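Local coordinates for 2',5'-phosphodiesterase 12 (Homo sapiens, PDB 4Z0V), which belongs to the endonuclease/exonuclease/phosphatase family, whose DNase I-like domain is joined here to an N-terminal E-set domain, at residues 377-385 / 409-420. Residues are numbered along the deposited sequence; the frame is centred on the assembly and turned at random.
Sequences EPAYTNYVG and LPSHEEVTTHQA
The phenol oxygen of Y380 and the imidazole of H412 make the one direct hydrogen bond between segments 377-385 and 409-420, Y380 OH lying 2.7 Å from H412 ND1, near the imidazole plane; either atom could be the donor. The two rings meet rim to rim, their planes 61° apart. Through water the two phenols also reach the loops before and after helix 412-416: one water, bound weakly by Y380 OH, donates to P410 O, and a second links Y383 OH to Q419 O.

Apolar contacts surround these polar groups. With chi1 at 167°, V415 turns CG1 away from the backbone N and onto one face of the Y383 ring, 3.9 Å from its centroid, in a CH-pi contact; CG1 also packs against Y380 CE1 at 3.8 Å. A420 CB comes to the edge of the same Y383 ring, 3.7 Å from CD1, while T416 CG2 reaches the Y383 hydroxyl. Y383 CD2 in turn sits over the centre of the Y380 ring, completing an aromatic cluster with H412. Farther along, L409 CD2 meets P378 CB at 3.8 Å, the two side chains crossing at about a right angle.

A capping box of S411 and E414 starts the short helix.

Within the DNase I-like domain, the contact packs helix 412-416 and its flanking loops against strand 382-384 and the loop leading into it, the V384 side chain about 8 Å from the bound magnesium ion. The strand pairs antiparallel with strand 387-397, beginning at a classic beta bulge where T381 and N382 both face G389. H388 meets the Y383 ring, and R113 of helix 110-113 touches L409 and P410.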
# COMPACT_ATOMS: atom_id res chain seq x y z
N GLU A 377 -6.79 16.12 -7.71
CA GLU A 377 -8.14 15.61 -7.56
C GLU A 377 -8.53 14.87 -8.83
O GLU A 377 -9.24 15.41 -9.66
CB GLU A 377 -9.12 16.76 -7.23
CG GLU A 377 -8.78 17.50 -5.94
CD GLU A 377 -9.46 18.84 -5.72
OE1 GLU A 377 -10.40 19.17 -6.47
OE2 GLU A 377 -9.07 19.54 -4.75
N PRO A 378 -8.02 13.63 -9.02
CA PRO A 378 -8.38 12.87 -10.23
C PRO A 378 -9.89 12.68 -10.35
O PRO A 378 -10.61 12.75 -9.34
CB PRO A 378 -7.70 11.51 -10.01
CG PRO A 378 -6.61 11.76 -9.02
CD PRO A 378 -7.13 12.85 -8.12
N ALA A 379 -10.37 12.41 -11.57
CA ALA A 379 -11.78 12.13 -11.84
C ALA A 379 -12.24 10.98 -10.91
O ALA A 379 -13.33 11.04 -10.35
CB ALA A 379 -11.96 11.74 -13.32
N TYR A 380 -11.35 10.00 -10.66
CA TYR A 380 -11.65 8.91 -9.71
C TYR A 380 -10.38 8.13 -9.37
O TYR A 380 -9.43 8.11 -10.16
CB TYR A 380 -12.74 7.92 -10.26
CG TYR A 380 -12.44 7.45 -11.66
CD1 TYR A 380 -11.51 6.44 -11.90
CD2 TYR A 380 -13.12 7.98 -12.76
CE1 TYR A 380 -11.21 6.02 -13.19
CE2 TYR A 380 -12.83 7.57 -14.06
CZ TYR A 380 -11.86 6.60 -14.27
OH TYR A 380 -11.56 6.19 -15.54
N THR A 381 -10.37 7.49 -8.21
CA THR A 381 -9.31 6.58 -7.77
C THR A 381 -9.95 5.23 -7.46
O THR A 381 -9.27 4.28 -7.10
CB THR A 381 -8.54 7.15 -6.56
OG1 THR A 381 -9.43 7.25 -5.45
CG2 THR A 381 -7.92 8.53 -6.83
N ASN A 382 -11.28 5.16 -7.55
CA ASN A 382 -12.06 3.96 -7.31
C ASN A 382 -13.09 3.89 -8.43
O ASN A 382 -13.79 4.87 -8.65
CB ASN A 382 -12.70 4.01 -5.94
CG ASN A 382 -13.67 2.87 -5.65
OD1 ASN A 382 -14.83 3.10 -5.42
ND2 ASN A 382 -13.20 1.65 -5.52
N TYR A 383 -13.14 2.77 -9.19
CA TYR A 383 -14.08 2.73 -10.34
C TYR A 383 -14.70 1.34 -10.44
O TYR A 383 -14.05 0.39 -10.88
CB TYR A 383 -13.34 3.11 -11.63
CG TYR A 383 -14.27 3.39 -12.78
CD1 TYR A 383 -14.78 2.35 -13.56
CD2 TYR A 383 -14.69 4.69 -13.06
CE1 TYR A 383 -15.63 2.60 -14.63
CE2 TYR A 383 -15.57 4.95 -14.11
CZ TYR A 383 -16.05 3.90 -14.88
OH TYR A 383 -16.95 4.12 -15.89
N VAL A 384 -15.94 1.21 -9.99
CA VAL A 384 -16.62 -0.09 -9.96
C VAL A 384 -17.99 0.03 -10.65
O VAL A 384 -18.39 1.12 -11.04
CB VAL A 384 -16.75 -0.62 -8.51
CG1 VAL A 384 -15.38 -0.97 -7.95
CG2 VAL A 384 -17.46 0.38 -7.59
N GLY A 385 -18.67 -1.09 -10.81
CA GLY A 385 -20.02 -1.06 -11.35
C GLY A 385 -20.90 -0.35 -10.33
O GLY A 385 -20.91 -0.72 -9.16
N LEU A 409 -2.70 8.63 -13.87
CA LEU A 409 -3.58 7.50 -13.66
C LEU A 409 -3.86 6.84 -15.01
O LEU A 409 -3.72 7.52 -16.04
CB LEU A 409 -4.88 7.97 -12.98
CG LEU A 409 -4.78 8.03 -11.44
CD1 LEU A 409 -3.94 9.24 -10.99
CD2 LEU A 409 -6.15 8.13 -10.83
N PRO A 410 -4.25 5.55 -15.05
CA PRO A 410 -4.60 4.94 -16.35
C PRO A 410 -5.69 5.74 -17.05
O PRO A 410 -6.49 6.42 -16.38
CB PRO A 410 -5.15 3.56 -15.96
CG PRO A 410 -4.56 3.26 -14.63
CD PRO A 410 -4.48 4.60 -13.94
N SER A 411 -5.74 5.67 -18.38
CA SER A 411 -6.80 6.40 -19.11
C SER A 411 -8.18 5.80 -18.82
O SER A 411 -8.30 4.64 -18.43
CB SER A 411 -6.54 6.34 -20.61
OG SER A 411 -6.77 5.01 -21.04
N HIS A 412 -9.24 6.57 -19.10
CA HIS A 412 -10.59 6.08 -18.92
C HIS A 412 -10.84 4.86 -19.84
O HIS A 412 -11.55 3.94 -19.45
CB HIS A 412 -11.61 7.21 -19.16
CG HIS A 412 -13.01 6.83 -18.80
ND1 HIS A 412 -13.38 6.63 -17.48
CD2 HIS A 412 -14.08 6.58 -19.60
CE1 HIS A 412 -14.66 6.28 -17.51
NE2 HIS A 412 -15.12 6.23 -18.76
N GLU A 413 -10.22 4.84 -21.05
CA GLU A 413 -10.35 3.70 -21.97
C GLU A 413 -9.76 2.42 -21.33
O GLU A 413 -10.40 1.37 -21.35
CB GLU A 413 -9.68 3.99 -23.32
N GLU A 414 -8.59 2.56 -20.67
CA GLU A 414 -7.93 1.45 -19.98
C GLU A 414 -8.78 0.95 -18.80
O GLU A 414 -8.88 -0.25 -18.59
CB GLU A 414 -6.57 1.91 -19.46
CG GLU A 414 -5.48 1.94 -20.51
CD GLU A 414 -4.14 2.26 -19.88
OE1 GLU A 414 -3.93 3.42 -19.47
OE2 GLU A 414 -3.32 1.32 -19.76
N VAL A 415 -9.40 1.87 -18.07
CA VAL A 415 -10.19 1.57 -16.90
C VAL A 415 -11.48 0.85 -17.30
O VAL A 415 -11.95 0.00 -16.55
CB VAL A 415 -10.48 2.87 -16.08
CG1 VAL A 415 -11.57 2.67 -15.04
CG2 VAL A 415 -9.20 3.37 -15.41
N THR A 416 -12.05 1.19 -18.48
CA THR A 416 -13.35 0.64 -18.88
C THR A 416 -13.29 -0.48 -19.93
O THR A 416 -14.36 -0.90 -20.41
CB THR A 416 -14.28 1.77 -19.37
OG1 THR A 416 -13.66 2.41 -20.50
CG2 THR A 416 -14.57 2.80 -18.27
N THR A 417 -12.10 -1.01 -20.25
CA THR A 417 -11.94 -2.10 -21.24
C THR A 417 -12.78 -3.32 -20.83
O THR A 417 -13.43 -3.95 -21.67
CB THR A 417 -10.44 -2.46 -21.44
OG1 THR A 417 -9.74 -1.31 -21.87
CG2 THR A 417 -10.22 -3.57 -22.48
N HIS A 418 -12.81 -3.62 -19.52
CA HIS A 418 -13.58 -4.75 -19.02
C HIS A 418 -14.66 -4.24 -18.04
O HIS A 418 -14.88 -4.78 -16.96
CB HIS A 418 -12.61 -5.77 -18.39
CG HIS A 418 -11.49 -6.15 -19.31
ND1 HIS A 418 -11.67 -7.08 -20.32
CD2 HIS A 418 -10.21 -5.70 -19.35
CE1 HIS A 418 -10.50 -7.16 -20.94
NE2 HIS A 418 -9.60 -6.35 -20.40
N GLN A 419 -15.36 -3.18 -18.50
CA GLN A 419 -16.43 -2.41 -17.87
C GLN A 419 -15.90 -1.55 -16.71
O GLN A 419 -16.02 -0.33 -16.75
CB GLN A 419 -17.62 -3.27 -17.41
CG GLN A 419 -18.75 -2.39 -16.87
CD GLN A 419 -19.85 -3.13 -16.18
OE1 GLN A 419 -20.25 -4.22 -16.59
NE2 GLN A 419 -20.40 -2.51 -15.14
N ALA A 420 -15.34 -2.18 -15.68
CA ALA A 420 -14.85 -1.45 -14.52
C ALA A 420 -13.76 -2.26 -13.85
O ALA A 420 -13.19 -3.19 -14.48
CB ALA A 420 -16.00 -1.15 -13.55
O HOH W 1 -9.00 7.34 -15.51
O HOH W 2 -17.79 1.51 -17.44